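Local atomic coordinates of Alpha/beta hydrolase fold protein (Ochrobactrum, PDB entry 4G9E), a protein that hydrolyses the lactone ring of N-acyl homoserine lactones, the signal molecules of bacterial quorum sensing, using an alpha/beta hydrolase fold. Residues E7-S11 and H12-A16; M84-V87 and M88-G92; R131-V134 and G135-F138; L224-V227 and S228-F232; A41-E45 and G46-K50. One frame throughout, in Å; residues are numbered along the deposited sequence. Where two conformers were deposited one is given.

How the contacts relate
The five contacts are local, each lying within one continuous piece of chain, so none nests in or crosses another. From the N terminus, contact 1 closes the hairpin of strands 4-10 and 13-19 at the sheet edge. Contact 5 is the junction of two short helices between strands 24-30 and 52-57, and contact 2 the last turns of helix 77-91. Contact 3 follows strand 120-124, and contact 4 ends the short helix after strand 211-216. Contacts 1 and 2 touch, joining hairpin to helix; contacts 3 and 4 touch through Phe226, on the other side of the chain's centre from contact 2. Contact 5 touches none of the others.

Contact 1: E7-S11 and H12-A16; sequences ELETS and HGRIA
Strands 7-10 and 13-16 run antiparallel, their short axes 152° apart, and a type I turn from Thr10 to Gly13 reverses the chain between them. Leu8 and Ile15 exchange two backbone bonds, Leu8 N to Ile15 O and Ile15 N to Leu8 O, each 2.8 Å. In the turn Thr10 OG1 makes two bonds, donating to Gly13 O at 2.8 Å and accepting from His12 N at 3.0 Å, so Gly13 O receives both Thr10 N and OG1. With an alanine here, the N-H of His12 would probably lose that acceptor and Gly13 O one of its two donors. On the same face Ile15, in the conformer given, seems to cross Thr10, and it continues onto Val87 of helix 77-91. On the opposite face Arg14 starts with CG anti to the backbone N (chi1 -165°) and bends at chi3, which brings NE to a salt bridge with Glu7 OE1 at 3.2 Å. Glu7 also bonds Tyr5 through OE2. Glu9 lies alongside Arg14, and a water joins Glu9 OE2 to Arg14 NH1. This is a beta hairpin with a two-residue loop, Ser11-His12, at the sheet edge, Glu7, Glu9 and Arg14 on one face and Leu8, Thr10 and Ile15 on the other.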
loop_
_atom_site.group_PDB
_atom_site.type_symbol
_atom_site.label_atom_id
_atom_site.label_comp_id
_atom_site.label_asym_id
_atom_site.label_seq_id
_atom_site.Cartn_x
_atom_site.Cartn_y
_atom_site.Cartn_z
ATOM N N GLU A 7 -11.212 -12.647 -10.723
ATOM C CA GLU A 7 -10.651 -11.609 -11.575
ATOM C C GLU A 7 -11.735 -10.678 -12.092
ATOM O O GLU A 7 -12.846 -11.108 -12.403
ATOM C CB GLU A 7 -9.863 -12.241 -12.725
ATOM C CG GLU A 7 -8.653 -13.015 -12.225
ATOM C CD GLU A 7 -8.037 -13.916 -13.268
ATOM O OE1 GLU A 7 -8.629 -14.084 -14.357
ATOM O OE2 GLU A 7 -6.948 -14.461 -12.990
ATOM N N LEU A 8 -11.400 -9.394 -12.151
ATOM C CA LEU A 8 -12.311 -8.370 -12.637
ATOM C C LEU A 8 -11.821 -7.806 -13.958
ATOM O O LEU A 8 -10.641 -7.503 -14.109
ATOM C CB LEU A 8 -12.401 -7.225 -11.635
ATOM C CG LEU A 8 -12.945 -7.537 -10.243
ATOM C CD1 LEU A 8 -12.873 -6.297 -9.359
ATOM C CD2 LEU A 8 -14.372 -8.065 -10.327
ATOM N N GLU A 9 -12.735 -7.653 -14.908
ATOM C CA GLU A 9 -12.425 -6.946 -16.139
ATOM C C GLU A 9 -12.668 -5.461 -15.909
ATOM O O GLU A 9 -13.812 -5.020 -15.784
ATOM C CB GLU A 9 -13.284 -7.464 -17.295
ATOM C CG GLU A 9 -12.946 -8.881 -17.732
ATOM C CD GLU A 9 -11.563 -8.996 -18.355
ATOM O OE1 GLU A 9 -10.954 -7.951 -18.668
ATOM O OE2 GLU A 9 -11.087 -10.138 -18.533
ATOM N N THR A 10 -11.588 -4.691 -15.834
ATOM C CA THR A 10 -11.700 -3.263 -15.584
ATOM C C THR A 10 -11.175 -2.482 -16.768
ATOM O O THR A 10 -10.591 -3.047 -17.695
ATOM C CB THR A 10 -10.907 -2.815 -14.331
ATOM O OG1 THR A 10 -9.507 -2.731 -14.640
ATOM C CG2 THR A 10 -11.143 -3.772 -13.161
ATOM N N SER A 11 -11.362 -1.171 -16.725
ATOM C CA SER A 11 -10.873 -0.310 -17.791
ATOM C C SER A 11 -9.352 -0.293 -17.861
ATOM O O SER A 11 -8.793 0.148 -18.866
ATOM C CB SER A 11 -11.407 1.118 -17.636
ATOM O OG SER A 11 -10.835 1.775 -16.519
ATOM N N HIS A 12 -8.696 -0.774 -16.805
ATOM C CA HIS A 12 -7.243 -0.810 -16.743
ATOM C C HIS A 12 -6.672 -2.142 -17.201
ATOM O O HIS A 12 -5.467 -2.262 -17.437
ATOM C CB HIS A 12 -6.791 -0.559 -15.307
ATOM C CG HIS A 12 -6.965 0.855 -14.857
ATOM N ND1 HIS A 12 -8.147 1.337 -14.338
ATOM C CD2 HIS A 12 -6.103 1.898 -14.869
ATOM C CE1 HIS A 12 -8.001 2.616 -14.038
ATOM N NE2 HIS A 12 -6.773 2.983 -14.361
ATOM N N GLY A 13 -7.533 -3.145 -17.310
ATOM C CA GLY A 13 -7.087 -4.500 -17.561
ATOM C C GLY A 13 -7.778 -5.472 -16.624
ATOM O O GLY A 13 -8.710 -5.111 -15.908
ATOM N N ARG A 14 -7.328 -6.717 -16.634
ATOM C CA ARG A 14 -7.933 -7.734 -15.791
ATOM C C ARG A 14 -7.218 -7.738 -14.449
ATOM O O ARG A 14 -6.023 -7.997 -14.381
ATOM C CB ARG A 14 -7.845 -9.102 -16.461
ATOM C CG ARG A 14 -8.756 -10.145 -15.836
ATOM C CD ARG A 14 -8.664 -11.474 -16.564
ATOM N NE ARG A 14 -7.338 -12.071 -16.438
ATOM C CZ ARG A 14 -6.497 -12.248 -17.450
ATOM N NH1 ARG A 14 -6.843 -11.880 -18.677
ATOM N NH2 ARG A 14 -5.310 -12.800 -17.235
ATOM N N ILE A 15 -7.959 -7.435 -13.390
ATOM C CA ILE A 15 -7.357 -7.302 -12.073
ATOM C C ILE A 15 -7.711 -8.480 -11.172
ATOM O O ILE A 15 -8.879 -8.834 -11.001
ATOM C CB ILE A 15 -7.728 -5.953 -11.416
ATOM C CG1 ILE A 15 -7.099 -4.806 -12.214
ATOM C CG2 ILE A 15 -7.275 -5.918 -9.961
ATOM C CD1 ILE A 15 -7.449 -3.431 -11.702
ATOM N N ALA A 16 -6.673 -9.097 -10.617
ATOM C CA ALA A 16 -6.837 -10.215 -9.701
ATOM C C ALA A 16 -7.212 -9.697 -8.315
ATOM O O ALA A 16 -6.641 -8.712 -7.841
ATOM C CB ALA A 16 -5.556 -11.015 -9.633
HETATM O O HOH W 1 -5.486 -15.080 -15.189
HETATM O O HOH W 2 -9.096 -10.816 -20.143
#

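Contact 2: M84-V87 and M88-G92; sequences MTEV and MQQLG
The carboxylate of Glu86 and the amide of Gln90 stand side by side one helical turn apart, their planes inclined at 62°, so neither group lies flat over the other. Glu86 OE2 and Gln90 NE2 are 3.9 Å apart and are joined by a water, which donates to Glu86 OE2 at 2.6 Å and accepts from Gln90 NE2 at 2.8 Å. Each has a second partner in the N-terminal hairpin: Glu86 OE1 bonds Ser11 OG, and Gln90 NE2 bonds Glu9 O. This i, i+4 pairing follows the spacing of an alpha helix, here in the last turns of helix 77-91, which packs on the sheet of the alpha/beta hydrolase fold. The same spacing sets Val87 beside Leu91 on the flank that faces the sheet, their side chains pointing the same way. Val87 CG1, anti to the backbone N (chi1 163°), meets Leu91 CD1 at 3.9 Å, and Leu91 goes on to Ile55 of strand 52-57. An alanine in place of Leu91 would probably open a gap between Val87 and that strand. Met88, one turn on from Met84, folds its CG to 3.3 Å from Met84 O and reaches Ile55 and Tyr115. The helix ends in a Schellman motif, where Gly92, with a positive phi of 73°, sends its N-H back to Gln89 O at 3.0 Å.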
loop_
_atom_site.group_PDB
_atom_site.type_symbol
_atom_site.label_atom_id
_atom_site.label_comp_id
_atom_site.label_asym_id
_atom_site.label_seq_id
_atom_site.Cartn_x
_atom_site.Cartn_y
_atom_site.Cartn_z
ATOM N N MET A 84 -7.974 1.236 -8.318
ATOM C CA MET A 84 -8.504 0.647 -7.097
ATOM C C MET A 84 -9.903 1.170 -6.786
ATOM O O MET A 84 -10.737 0.443 -6.254
ATOM C CB MET A 84 -7.555 0.887 -5.926
ATOM C CG MET A 84 -6.221 0.153 -6.046
ATOM S SD MET A 84 -6.335 -1.652 -6.212
ATOM C CE MET A 84 -6.250 -1.844 -7.987
ATOM N N THR A 85 -10.160 2.429 -7.119
ATOM C CA THR A 85 -11.487 2.979 -6.912
ATOM C C THR A 85 -12.494 2.260 -7.820
ATOM O O THR A 85 -13.607 1.951 -7.400
ATOM C CB THR A 85 -11.507 4.509 -7.125
ATOM O OG1 THR A 85 -10.599 5.135 -6.212
ATOM C CG2 THR A 85 -12.899 5.052 -6.866
ATOM N N GLU A 86 -12.089 1.978 -9.057
ATOM C CA GLU A 86 -12.921 1.226 -9.995
ATOM C C GLU A 86 -13.162 -0.208 -9.503
ATOM O O GLU A 86 -14.268 -0.743 -9.612
ATOM C CB GLU A 86 -12.293 1.232 -11.399
ATOM C CG GLU A 86 -13.088 0.440 -12.429
ATOM C CD GLU A 86 -12.506 0.508 -13.829
ATOM O OE1 GLU A 86 -11.488 1.196 -14.030
ATOM O OE2 GLU A 86 -13.077 -0.130 -14.738
ATOM N N VAL A 87 -12.123 -0.832 -8.964
ATOM C CA VAL A 87 -12.270 -2.159 -8.374
ATOM C C VAL A 87 -13.319 -2.135 -7.260
ATOM O O VAL A 87 -14.226 -2.969 -7.224
ATOM C CB VAL A 87 -10.916 -2.689 -7.846
ATOM C CG1 VAL A 87 -11.118 -3.856 -6.873
ATOM C CG2 VAL A 87 -10.019 -3.085 -9.016
ATOM N N MET A 88 -13.210 -1.168 -6.356
ATOM C CA MET A 88 -14.157 -1.094 -5.245
ATOM C C MET A 88 -15.585 -0.813 -5.734
ATOM O O MET A 88 -16.548 -1.316 -5.159
ATOM C CB MET A 88 -13.700 -0.076 -4.198
ATOM C CG MET A 88 -12.348 -0.406 -3.560
ATOM S SD MET A 88 -12.227 -2.064 -2.839
ATOM C CE MET A 88 -13.205 -1.823 -1.364
ATOM N N GLN A 89 -15.703 0.001 -6.809
ATOM C CA GLN A 89 -17.001 0.240 -7.451
ATOM C C GLN A 89 -17.578 -1.093 -7.944
ATOM O O GLN A 89 -18.772 -1.377 -7.708
ATOM C CB GLN A 89 -16.821 1.227 -8.612
ATOM C CG GLN A 89 -18.111 1.705 -9.261
ATOM C CD GLN A 89 -18.868 2.603 -8.292
ATOM O OE1 GLN A 89 -20.067 2.417 -8.051
ATOM N NE2 GLN A 89 -18.158 3.615 -7.745
ATOM N N GLN A 90 -16.798 -1.872 -8.656
ATOM C CA GLN A 90 -17.277 -3.155 -9.172
ATOM C C GLN A 90 -17.638 -4.117 -8.042
ATOM O O GLN A 90 -18.605 -4.874 -8.137
ATOM C CB GLN A 90 -16.252 -3.794 -10.115
ATOM C CG GLN A 90 -16.120 -3.080 -11.457
ATOM C CD GLN A 90 -15.439 -3.933 -12.513
ATOM O OE1 GLN A 90 -15.305 -5.142 -12.355
ATOM N NE2 GLN A 90 -15.001 -3.302 -13.595
ATOM N N LEU A 91 -16.861 -4.079 -6.967
ATOM C CA LEU A 91 -17.124 -4.930 -5.817
ATOM C C LEU A 91 -18.302 -4.420 -4.992
ATOM O O LEU A 91 -18.794 -5.120 -4.106
ATOM C CB LEU A 91 -15.888 -5.033 -4.922
ATOM C CG LEU A 91 -14.642 -5.692 -5.508
ATOM C CD1 LEU A 91 -13.539 -5.722 -4.453
ATOM C CD2 LEU A 91 -14.956 -7.091 -5.999
ATOM N N GLY A 92 -18.738 -3.195 -5.272
ATOM C CA GLY A 92 -19.882 -2.611 -4.592
ATOM C C GLY A 92 -19.636 -2.198 -3.151
ATOM O O GLY A 92 -20.557 -2.241 -2.332
HETATM O O HOH W 3 -15.638 -0.765 -14.558
#

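Contact 3: R131-V134 and G135-F138; sequences REEV and GQGF
Val134 packs against the ring of Phe138 one turn along: Val134 CG1 sits 3.8 Å from Phe138 CD2, and the two side chains cross obliquely. Val134 puts CG1 anti to its own backbone N (chi1 173°), the branch that faces down the turn toward the ring. The carbonyl of the same valine is also drawn in, since Val134 O lies at the ring edge, in plane, 3.3 Å from CD2 of Phe138. The same oxygen accepts the N-H of Phe138 at 3.2 Å, tying the backbone of the aromatic residue to the turn that its ring touches. Both side chains run on to Phe192 of helix 182-194. Phe138 is one of the residues lining the pocket of the bound N-butanoyl-L-homoserine, and its side chain touches that ligand. The single turn 134-137 comes after strand 120-124 in the alpha/beta hydrolase fold, at the start of the long helical excursion that precedes strand 211-216; helical cap domains are often inserted at this point in alpha/beta hydrolases. Glu133 occupies the N-cap position, and its O receives Gly137 N at 3.0 Å, nearly along the C=O axis. Around the N-terminal end of the turn, two waters bridge backbone and side-chain groups. One accepts from Gln136 NE2 at 3.3 Å and donates to Glu132 O at 2.8 Å, whereas the second accepts from Gly135 N at 2.9 Å. The carboxylates of Glu132 and Glu133 both turn to Arg201 in salt bridges, and Glu133 OE1 also bonds Ala130 N.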
loop_
_atom_site.group_PDB
_atom_site.type_symbol
_atom_site.label_atom_id
_atom_site.label_comp_id
_atom_site.label_asym_id
_atom_site.label_seq_id
_atom_site.Cartn_x
_atom_site.Cartn_y
_atom_site.Cartn_z
ATOM N N ARG A 131 6.533 16.644 -4.125
ATOM C CA ARG A 131 7.535 16.152 -5.059
ATOM C C ARG A 131 8.952 16.603 -4.694
ATOM O O ARG A 131 9.909 15.856 -4.888
ATOM C CB ARG A 131 7.192 16.544 -6.497
ATOM C CG ARG A 131 7.323 18.021 -6.793
ATOM C CD ARG A 131 6.982 18.325 -8.231
ATOM N NE ARG A 131 7.482 19.635 -8.601
ATOM C CZ ARG A 131 7.510 20.094 -9.844
ATOM N NH1 ARG A 131 7.048 19.348 -10.832
ATOM N NH2 ARG A 131 7.999 21.297 -10.091
ATOM N N GLU A 132 9.094 17.810 -4.152
ATOM C CA GLU A 132 10.425 18.320 -3.828
ATOM C C GLU A 132 11.022 17.708 -2.553
ATOM O O GLU A 132 12.182 17.955 -2.224
ATOM C CB GLU A 132 10.432 19.849 -3.742
ATOM C CG GLU A 132 9.732 20.447 -2.537
ATOM C CD GLU A 132 8.221 20.561 -2.689
ATOM O OE1 GLU A 132 7.664 20.153 -3.738
ATOM O OE2 GLU A 132 7.590 21.071 -1.736
ATOM N N GLU A 133 10.232 16.896 -1.854
ATOM C CA GLU A 133 10.629 16.322 -0.573
ATOM C C GLU A 133 11.016 14.858 -0.673
ATOM O O GLU A 133 11.267 14.219 0.341
ATOM C CB GLU A 133 9.490 16.461 0.437
ATOM C CG GLU A 133 9.169 17.893 0.785
ATOM C CD GLU A 133 7.912 18.037 1.615
ATOM O OE1 GLU A 133 7.053 17.126 1.600
ATOM O OE2 GLU A 133 7.776 19.085 2.278
ATOM N N VAL A 134 11.061 14.316 -1.881
ATOM C CA VAL A 134 11.348 12.894 -2.039
ATOM C C VAL A 134 12.686 12.504 -1.396
ATOM O O VAL A 134 12.778 11.488 -0.701
ATOM C CB VAL A 134 11.277 12.465 -3.523
ATOM C CG1 VAL A 134 11.744 11.032 -3.691
ATOM C CG2 VAL A 134 9.849 12.630 -4.049
ATOM N N GLY A 135 13.707 13.332 -1.592
ATOM C CA GLY A 135 15.005 13.078 -0.996
ATOM C C GLY A 135 14.996 13.123 0.523
ATOM O O GLY A 135 15.782 12.438 1.171
ATOM N N GLN A 136 14.122 13.945 1.091
ATOM C CA GLN A 136 13.991 14.046 2.544
ATOM C C GLN A 136 13.236 12.875 3.166
ATOM O O GLN A 136 13.572 12.420 4.252
ATOM C CB GLN A 136 13.299 15.351 2.927
ATOM C CG GLN A 136 14.092 16.588 2.572
ATOM C CD GLN A 136 13.244 17.838 2.602
ATOM O OE1 GLN A 136 12.627 18.157 3.617
ATOM N NE2 GLN A 136 13.201 18.553 1.483
ATOM N N GLY A 137 12.211 12.388 2.482
ATOM C CA GLY A 137 11.352 11.372 3.061
ATOM C C GLY A 137 11.885 9.961 2.936
ATOM O O GLY A 137 11.511 9.080 3.712
ATOM N N PHE A 138 12.745 9.748 1.944
ATOM C CA PHE A 138 13.313 8.442 1.661
ATOM C C PHE A 138 14.807 8.435 1.930
ATOM O O PHE A 138 15.484 9.448 1.769
ATOM C CB PHE A 138 13.074 8.040 0.203
ATOM C CG PHE A 138 11.628 7.793 -0.134
ATOM C CD1 PHE A 138 11.042 6.565 0.124
ATOM C CD2 PHE A 138 10.854 8.790 -0.716
ATOM C CE1 PHE A 138 9.709 6.335 -0.191
ATOM C CE2 PHE A 138 9.514 8.562 -1.024
ATOM C CZ PHE A 138 8.950 7.334 -0.766
HETATM O O HOH W 4 14.117 16.396 -0.834
HETATM O O HOH W 5 13.958 15.475 -3.476
#

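Contact 4: L224-V227 and S228-F232; sequences LDFV and SKVKF
Ser228 grips the last turn of helix 224-227 with two polar atoms. Its N-H bonds Leu224 O at 2.9 Å, the regular helical link, while its hydroxyl donates to Asp225 O at 2.8 Å. The hydroxyl can do this because OG sits between the backbone N and the carbonyl carbon (chi1 73°), a rotamer that folds it back over the preceding turn; it meets the carbonyl from above its plane, 37° out. Two further backbone bonds follow as the helix unwinds. Lys229 N reaches Phe226 O at 2.9 Å, and Val230 N reaches Val227 O at 3.2 Å, closing a type I turn from Val227 to Val230. Val227 O has another donor, a water that bonds Val230 O as well, at 2.7 Å, and lies at the edge of the Phe232 ring. Lys229 passes its aliphatic carbons by a carbonyl oxygen, CG lying 3.4 Å from Asp225 O, and carries its ammonium away. Farther out, contacts become apolar. Phe226, with CG anti to the backbone N (chi1 -180°), leans its ring on Val230: Phe226 CE1 and Val230 CG2 are 3.7 Å apart. Val230 and Phe232 then reach Val204 of helix 200-206, while Val227 packs on Val213, so the turn joins strand 211-216 to helix 200-206. In this turn, which follows strand 211-216 of the alpha/beta hydrolase fold, each carbonyl of the helix end thus finds a donor: Asp225 O the serine hydroxyl, Phe226 O the N-H of Lys229, and Val227 O that of Val230 together with a water.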
loop_
_atom_site.group_PDB
_atom_site.type_symbol
_atom_site.label_atom_id
_atom_site.label_comp_id
_atom_site.label_asym_id
_atom_site.label_seq_id
_atom_site.Cartn_x
_atom_site.Cartn_y
_atom_site.Cartn_z
ATOM N N LEU A 224 12.170 7.714 9.258
ATOM C CA LEU A 224 11.174 7.775 10.320
ATOM C C LEU A 224 11.140 9.139 11.004
ATOM O O LEU A 224 10.087 9.565 11.484
ATOM C CB LEU A 224 11.397 6.658 11.340
ATOM C CG LEU A 224 11.288 5.251 10.756
ATOM C CD1 LEU A 224 11.474 4.218 11.850
ATOM C CD2 LEU A 224 9.950 5.061 10.057
ATOM N N ASP A 225 12.281 9.818 11.064
ATOM C CA ASP A 225 12.346 11.169 11.619
ATOM C C ASP A 225 11.472 12.119 10.811
ATOM O O ASP A 225 10.781 12.974 11.362
ATOM C CB ASP A 225 13.783 11.701 11.610
ATOM C CG ASP A 225 14.669 11.021 12.626
ATOM O OD1 ASP A 225 14.137 10.279 13.473
ATOM O OD2 ASP A 225 15.898 11.247 12.586
ATOM N N PHE A 226 11.529 11.977 9.491
ATOM C CA PHE A 226 10.732 12.812 8.608
ATOM C C PHE A 226 9.252 12.514 8.817
ATOM O O PHE A 226 8.434 13.421 8.972
ATOM C CB PHE A 226 11.117 12.563 7.151
ATOM C CG PHE A 226 10.346 13.397 6.176
ATOM C CD1 PHE A 226 9.149 12.946 5.656
ATOM C CD2 PHE A 226 10.821 14.632 5.777
ATOM C CE1 PHE A 226 8.437 13.709 4.759
ATOM C CE2 PHE A 226 10.112 15.400 4.875
ATOM C CZ PHE A 226 8.916 14.938 4.373
ATOM N N VAL A 227 8.912 11.231 8.825
ATOM C CA VAL A 227 7.530 10.809 8.994
ATOM C C VAL A 227 6.936 11.342 10.301
ATOM O O VAL A 227 5.780 11.767 10.341
ATOM C CB VAL A 227 7.427 9.273 8.932
ATOM C CG1 VAL A 227 6.067 8.797 9.415
ATOM C CG2 VAL A 227 7.704 8.797 7.516
ATOM N N SER A 228 7.734 11.335 11.365
ATOM C CA SER A 228 7.257 11.785 12.671
ATOM C C SER A 228 7.015 13.293 12.718
ATOM O O SER A 228 6.474 13.807 13.696
ATOM C CB SER A 228 8.233 11.377 13.778
ATOM O OG SER A 228 9.407 12.162 13.721
ATOM N N LYS A 229 7.415 13.996 11.662
ATOM C CA LYS A 229 7.245 15.444 11.603
ATOM C C LYS A 229 6.174 15.875 10.600
ATOM O O LYS A 229 5.839 17.056 10.504
ATOM C CB LYS A 229 8.576 16.125 11.280
ATOM C CG LYS A 229 9.608 16.004 12.390
ATOM C CD LYS A 229 10.946 16.611 11.980
ATOM C CE LYS A 229 11.980 16.481 13.088
ATOM N NZ LYS A 229 11.576 17.218 14.316
ATOM N N VAL A 230 5.634 14.920 9.852
ATOM C CA VAL A 230 4.599 15.226 8.875
ATOM C C VAL A 230 3.306 15.641 9.573
ATOM O O VAL A 230 2.903 15.027 10.563
ATOM C CB VAL A 230 4.330 14.022 7.951
ATOM C CG1 VAL A 230 3.091 14.254 7.094
ATOM C CG2 VAL A 230 5.550 13.737 7.086
ATOM N N LYS A 231 2.670 16.692 9.061
ATOM C CA LYS A 231 1.394 17.144 9.598
ATOM C C LYS A 231 0.242 16.346 9.006
ATOM O O LYS A 231 0.089 16.267 7.785
ATOM C CB LYS A 231 1.169 18.632 9.324
ATOM C CG LYS A 231 -0.140 19.146 9.909
ATOM C CD LYS A 231 -0.619 20.417 9.233
ATOM C CE LYS A 231 -1.996 20.811 9.746
ATOM N NZ LYS A 231 -2.985 19.708 9.579
ATOM N N PHE A 232 -0.564 15.748 9.878
ATOM C CA PHE A 232 -1.764 15.032 9.463
ATOM C C PHE A 232 -2.989 15.731 10.035
ATOM O O PHE A 232 -2.970 16.196 11.176
ATOM C CB PHE A 232 -1.744 13.586 9.966
ATOM C CG PHE A 232 -0.669 12.740 9.355
ATOM C CD1 PHE A 232 0.592 12.673 9.926
ATOM C CD2 PHE A 232 -0.923 11.998 8.211
ATOM C CE1 PHE A 232 1.583 11.893 9.361
ATOM C CE2 PHE A 232 0.059 11.213 7.645
ATOM C CZ PHE A 232 1.316 11.162 8.221
HETATM O O HOH W 6 11.677 9.832 14.819
HETATM O O HOH W 7 3.732 12.837 11.987
#

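Contact 5: A41-E45 and G46-K50; sequences APQLE and GEIGK
Backbone bonding centres on Gln43 O: Gly49 N lies 2.8 Å from Gln43 O, and Gly46 N lies 3.5 Å from Gln43 O. Both bonds are weak, at the joint between the two helices. Each helix keeps its own regular bond. In the first, Glu45 N bonds Ala41 O; Gly46, the N-cap of the second, accepts Lys50 N through its O. Water supplies a further link, donating to Pro42 O at 2.9 Å, a bond it may share with other acceptors, and accepting from Ile48 N at 3.1 Å. Carbon donors come next. Gly49 CA points a hydrogen at Leu44 O over 3.6 Å, with an angle of 164° at that hydrogen. Here the backbones come so close that a CB on Gly49 would run into the carbonyls of Leu44 and Gln43. Topologically, the pair of helices 41-45 and 47-51 belongs to the crossover from strand 24-30 to strand 52-57, a beta-alpha-beta unit of the alpha/beta hydrolase fold. Apolar packing places it: Leu44 lies on Val54 and Ala56 of strand 52-57, and Ile48 on Val54 and on Ala263 of helix 255-270. The amide of Gln43 goes the same way, with NE2 donating to Asp259 and to Phe251 O. On the exposed flank extended Lys50 passes CE at 3.4 Å from Glu45 O and forms a salt bridge with Glu47 OE1 through NZ, at 3.5 Å.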
loop_
_atom_site.group_PDB
_atom_site.type_symbol
_atom_site.label_atom_id
_atom_site.label_comp_id
_atom_site.label_asym_id
_atom_site.label_seq_id
_atom_site.Cartn_x
_atom_site.Cartn_y
_atom_site.Cartn_z
ATOM N N ALA A 41 -0.781 -12.510 2.854
ATOM C CA ALA A 41 -1.183 -13.803 3.405
ATOM C C ALA A 41 -1.398 -13.803 4.928
ATOM O O ALA A 41 -2.365 -14.383 5.408
ATOM C CB ALA A 41 -0.178 -14.882 3.007
ATOM N N PRO A 42 -0.490 -13.176 5.705
ATOM C CA PRO A 42 -0.706 -13.250 7.162
ATOM C C PRO A 42 -2.031 -12.629 7.607
ATOM O O PRO A 42 -2.653 -13.113 8.552
ATOM C CB PRO A 42 0.472 -12.454 7.734
ATOM C CG PRO A 42 1.534 -12.549 6.686
ATOM C CD PRO A 42 0.797 -12.544 5.371
ATOM N N GLN A 43 -2.450 -11.564 6.932
ATOM C CA GLN A 43 -3.708 -10.907 7.242
ATOM C C GLN A 43 -4.881 -11.637 6.604
ATOM O O GLN A 43 -5.886 -11.882 7.267
ATOM C CB GLN A 43 -3.669 -9.439 6.822
ATOM C CG GLN A 43 -2.788 -8.584 7.719
ATOM C CD GLN A 43 -1.310 -8.866 7.538
ATOM O OE1 GLN A 43 -0.829 -8.969 6.413
ATOM N NE2 GLN A 43 -0.586 -8.993 8.646
ATOM N N LEU A 44 -4.754 -11.999 5.331
ATOM C CA LEU A 44 -5.814 -12.729 4.642
ATOM C C LEU A 44 -6.218 -13.997 5.379
ATOM O O LEU A 44 -7.399 -14.284 5.524
ATOM C CB LEU A 44 -5.380 -13.096 3.223
ATOM C CG LEU A 44 -5.395 -11.966 2.191
ATOM C CD1 LEU A 44 -4.478 -12.291 1.021
ATOM C CD2 LEU A 44 -6.817 -11.693 1.708
ATOM N N GLU A 45 -5.222 -14.753 5.826
ATOM C CA GLU A 45 -5.436 -16.090 6.369
ATOM C C GLU A 45 -5.487 -16.138 7.894
ATOM O O GLU A 45 -5.838 -17.163 8.475
ATOM C CB GLU A 45 -4.333 -17.027 5.879
ATOM C CG GLU A 45 -4.237 -17.138 4.370
ATOM C CD GLU A 45 -3.047 -17.968 3.929
ATOM O OE1 GLU A 45 -2.375 -18.557 4.804
ATOM O OE2 GLU A 45 -2.784 -18.024 2.709
ATOM N N GLY A 46 -5.125 -15.035 8.537
ATOM C CA GLY A 46 -5.072 -14.975 9.986
ATOM C C GLY A 46 -6.275 -14.313 10.625
ATOM O O GLY A 46 -7.345 -14.216 10.022
ATOM N N GLU A 47 -6.066 -13.841 11.844
ATOM C CA GLU A 47 -7.166 -13.323 12.651
ATOM C C GLU A 47 -7.856 -12.101 11.979
ATOM O O GLU A 47 -9.052 -11.916 12.105
ATOM C CB GLU A 47 -6.664 -12.961 14.056
ATOM C CG GLU A 47 -6.526 -14.208 14.900
ATOM C CD GLU A 47 -7.706 -15.186 14.761
ATOM O OE1 GLU A 47 -7.466 -16.282 14.203
ATOM O OE2 GLU A 47 -8.868 -14.947 15.250
ATOM N N ILE A 48 -7.058 -11.290 11.280
ATOM C CA ILE A 48 -7.626 -10.122 10.627
ATOM C C ILE A 48 -8.663 -10.553 9.580
ATOM O O ILE A 48 -9.805 -10.082 9.586
ATOM C CB ILE A 48 -6.538 -9.228 9.978
ATOM C CG1 ILE A 48 -5.536 -8.716 11.021
ATOM C CG2 ILE A 48 -7.185 -8.061 9.238
ATOM C CD1 ILE A 48 -6.139 -7.808 12.073
ATOM N N GLY A 49 -8.254 -11.453 8.689
ATOM C CA GLY A 49 -9.112 -11.937 7.623
ATOM C C GLY A 49 -10.252 -12.825 8.073
ATOM O O GLY A 49 -11.263 -12.950 7.373
ATOM N N LYS A 50 -10.089 -13.471 9.221
ATOM C CA LYS A 50 -11.188 -14.260 9.769
ATOM C C LYS A 50 -12.333 -13.394 10.270
ATOM O O LYS A 50 -13.448 -13.792 10.174
ATOM C CB LYS A 50 -10.695 -15.222 10.886
ATOM C CG LYS A 50 -9.711 -16.285 10.350
ATOM C CD LYS A 50 -8.981 -17.031 11.489
ATOM C CE LYS A 50 -7.876 -18.012 11.091
ATOM N NZ LYS A 50 -7.799 -19.098 12.091
HETATM O O HOH W 8 -4.100 -11.640 10.604
#